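Local atomic coordinates of beta-galactosidase (Bacillus circulans subsp. alkalophilus, PDB entry 3TTY), a protein that hydrolyses beta-galactosides, releasing terminal beta-D-galactose, as a TIM-barrel glycoside hydrolase with a galactose-binding pocket. Residues 554-559 / 570-575. Sequence-based numbering, arbitrary orientation.
Sequences TAEVLA and PVLTRN
Strands 556-559 and 573-575 run antiparallel, with axes 4.8 Å apart at 149°. Glu556 and Arg574 form a hydrogen-bonded pair, Glu556 N to Arg574 O and Arg574 N to Glu556 O both 2.9 Å. Val557 and Thr573 follow as a non-hydrogen-bonded pair, CA-CA 4.6 Å. Then the register slips by one. Leu558, position 1 of a classic bulge at phi/psi -102/-21, and Ala559, at -160/150, both face Leu572: Leu572 O accepts from Leu558 N at 2.8 Å and weakly from Ala559 N at 3.4 Å. Val571, position 1 at -124/-23, and Leu572 form a second classic bulge facing Ala559, whose O accepts from Val571 N at 2.8 Å and Leu572 N at 3.2 Å. The chain turns a corner at Val571 and Leu572.

Val557 CG2 meets Pro570 CG at 3.7 Å; Ala559 CB meets Leu572 CB at 3.9 Å. Glu556 (tt) and Arg574 (ttt, chi4 -93°) share a water, which donates to Glu556 OE1 (2.9 Å) and Arg574 O (3.1 Å) and accepts from Arg574 NH1 (3.0 Å). Arg574 also salt-bridges Glu604. This is a doubly bulged beta hairpin within the mixed sheet of the trimerisation domain.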
loop_
_atom_site.group_PDB
_atom_site.type_symbol
_atom_site.label_atom_id
_atom_site.label_comp_id
_atom_site.label_asym_id
_atom_site.label_seq_id
_atom_site.Cartn_x
_atom_site.Cartn_y
_atom_site.Cartn_z
ATOM N N THR A 554 0.556 -46.720 9.926
ATOM C CA THR A 554 1.610 -47.715 9.769
ATOM C C THR A 554 2.964 -47.140 10.196
ATOM O O THR A 554 3.938 -47.873 10.410
ATOM C CB THR A 554 1.700 -48.206 8.305
ATOM O OG1 THR A 554 0.628 -49.128 8.045
ATOM C CG2 THR A 554 3.005 -48.935 8.066
ATOM N N ALA A 555 3.014 -45.821 10.325
ATOM C CA ALA A 555 4.266 -45.119 10.592
ATOM C C ALA A 555 4.666 -45.104 12.069
ATOM O O ALA A 555 3.824 -44.999 12.961
ATOM C CB ALA A 555 4.186 -43.693 10.056
ATOM N N GLU A 556 5.965 -45.215 12.309
ATOM C CA GLU A 556 6.541 -45.035 13.635
ATOM C C GLU A 556 6.636 -43.545 13.950
ATOM O O GLU A 556 6.943 -42.741 13.065
ATOM C CB GLU A 556 7.936 -45.668 13.668
ATOM C CG GLU A 556 8.739 -45.441 14.942
ATOM C CD GLU A 556 10.177 -45.965 14.833
ATOM O OE1 GLU A 556 10.629 -46.281 13.705
ATOM O OE2 GLU A 556 10.860 -46.057 15.876
ATOM N N VAL A 557 6.357 -43.183 15.201
ATOM C CA VAL A 557 6.445 -41.798 15.660
ATOM C C VAL A 557 7.826 -41.534 16.246
ATOM O O VAL A 557 8.249 -42.211 17.180
ATOM C CB VAL A 557 5.371 -41.486 16.731
ATOM C CG1 VAL A 557 5.496 -40.045 17.242
ATOM C CG2 VAL A 557 3.967 -41.742 16.181
ATOM N N LEU A 558 8.535 -40.558 15.685
ATOM C CA LEU A 558 9.883 -40.242 16.144
ATOM C C LEU A 558 9.911 -39.007 17.034
ATOM O O LEU A 558 10.850 -38.823 17.811
ATOM C CB LEU A 558 10.838 -40.061 14.958
ATOM C CG LEU A 558 10.964 -41.254 14.012
ATOM C CD1 LEU A 558 11.913 -40.926 12.891
ATOM C CD2 LEU A 558 11.431 -42.507 14.755
ATOM N N ALA A 559 8.880 -38.170 16.922
ATOM C CA ALA A 559 8.797 -36.924 17.684
ATOM C C ALA A 559 7.361 -36.422 17.750
ATOM O O ALA A 559 6.575 -36.655 16.835
ATOM C CB ALA A 559 9.706 -35.852 17.086
ATOM N N PRO A 570 1.918 -36.800 16.939
ATOM C CA PRO A 570 3.109 -36.914 16.083
ATOM C C PRO A 570 3.418 -35.670 15.250
ATOM O O PRO A 570 2.513 -35.060 14.673
ATOM C CB PRO A 570 2.767 -38.090 15.156
ATOM C CG PRO A 570 1.667 -38.847 15.873
ATOM C CD PRO A 570 0.889 -37.800 16.604
ATOM N N VAL A 571 4.691 -35.298 15.190
ATOM C CA VAL A 571 5.133 -34.220 14.305
ATOM C C VAL A 571 6.232 -34.718 13.358
ATOM O O VAL A 571 6.435 -34.161 12.273
ATOM C CB VAL A 571 5.564 -32.957 15.089
ATOM C CG1 VAL A 571 6.736 -33.256 16.022
ATOM C CG2 VAL A 571 5.893 -31.817 14.134
ATOM N N LEU A 572 6.926 -35.783 13.756
ATOM C CA LEU A 572 7.840 -36.466 12.842
ATOM C C LEU A 572 7.575 -37.971 12.820
ATOM O O LEU A 572 7.587 -38.633 13.865
ATOM C CB LEU A 572 9.296 -36.199 13.198
ATOM C CG LEU A 572 10.307 -36.886 12.282
ATOM C CD1 LEU A 572 10.196 -36.373 10.853
ATOM C CD2 LEU A 572 11.750 -36.739 12.811
ATOM N N THR A 573 7.334 -38.511 11.628
ATOM C CA THR A 573 7.060 -39.934 11.497
ATOM C C THR A 573 7.958 -40.583 10.452
ATOM O O THR A 573 8.430 -39.916 9.527
ATOM C CB THR A 573 5.573 -40.196 11.157
ATOM O OG1 THR A 573 5.293 -39.750 9.822
ATOM C CG2 THR A 573 4.651 -39.466 12.162
ATOM N N ARG A 574 8.202 -41.882 10.623
ATOM C CA ARG A 574 8.961 -42.683 9.667
ATOM C C ARG A 574 8.161 -43.934 9.312
ATOM O O ARG A 574 7.851 -44.745 10.192
ATOM C CB ARG A 574 10.318 -43.094 10.255
ATOM C CG ARG A 574 11.167 -43.981 9.342
ATOM C CD ARG A 574 12.433 -44.464 10.041
ATOM N NE ARG A 574 13.357 -45.138 9.131
ATOM C CZ ARG A 574 13.384 -46.451 8.922
ATOM N NH1 ARG A 574 12.531 -47.244 9.557
ATOM N NH2 ARG A 574 14.266 -46.980 8.080
ATOM N N ASN A 575 7.827 -44.083 8.029
ATOM C CA ASN A 575 7.130 -45.276 7.554
ATOM C C ASN A 575 8.014 -46.182 6.729
ATOM O O ASN A 575 8.562 -45.752 5.722
ATOM C CB ASN A 575 5.902 -44.924 6.700
ATOM C CG ASN A 575 4.938 -46.123 6.541
ATOM O OD1 ASN A 575 4.642 -46.816 7.508
ATOM N ND2 ASN A 575 4.487 -46.379 5.326
HETATM O O HOH W 1 9.895 -46.909 10.920
#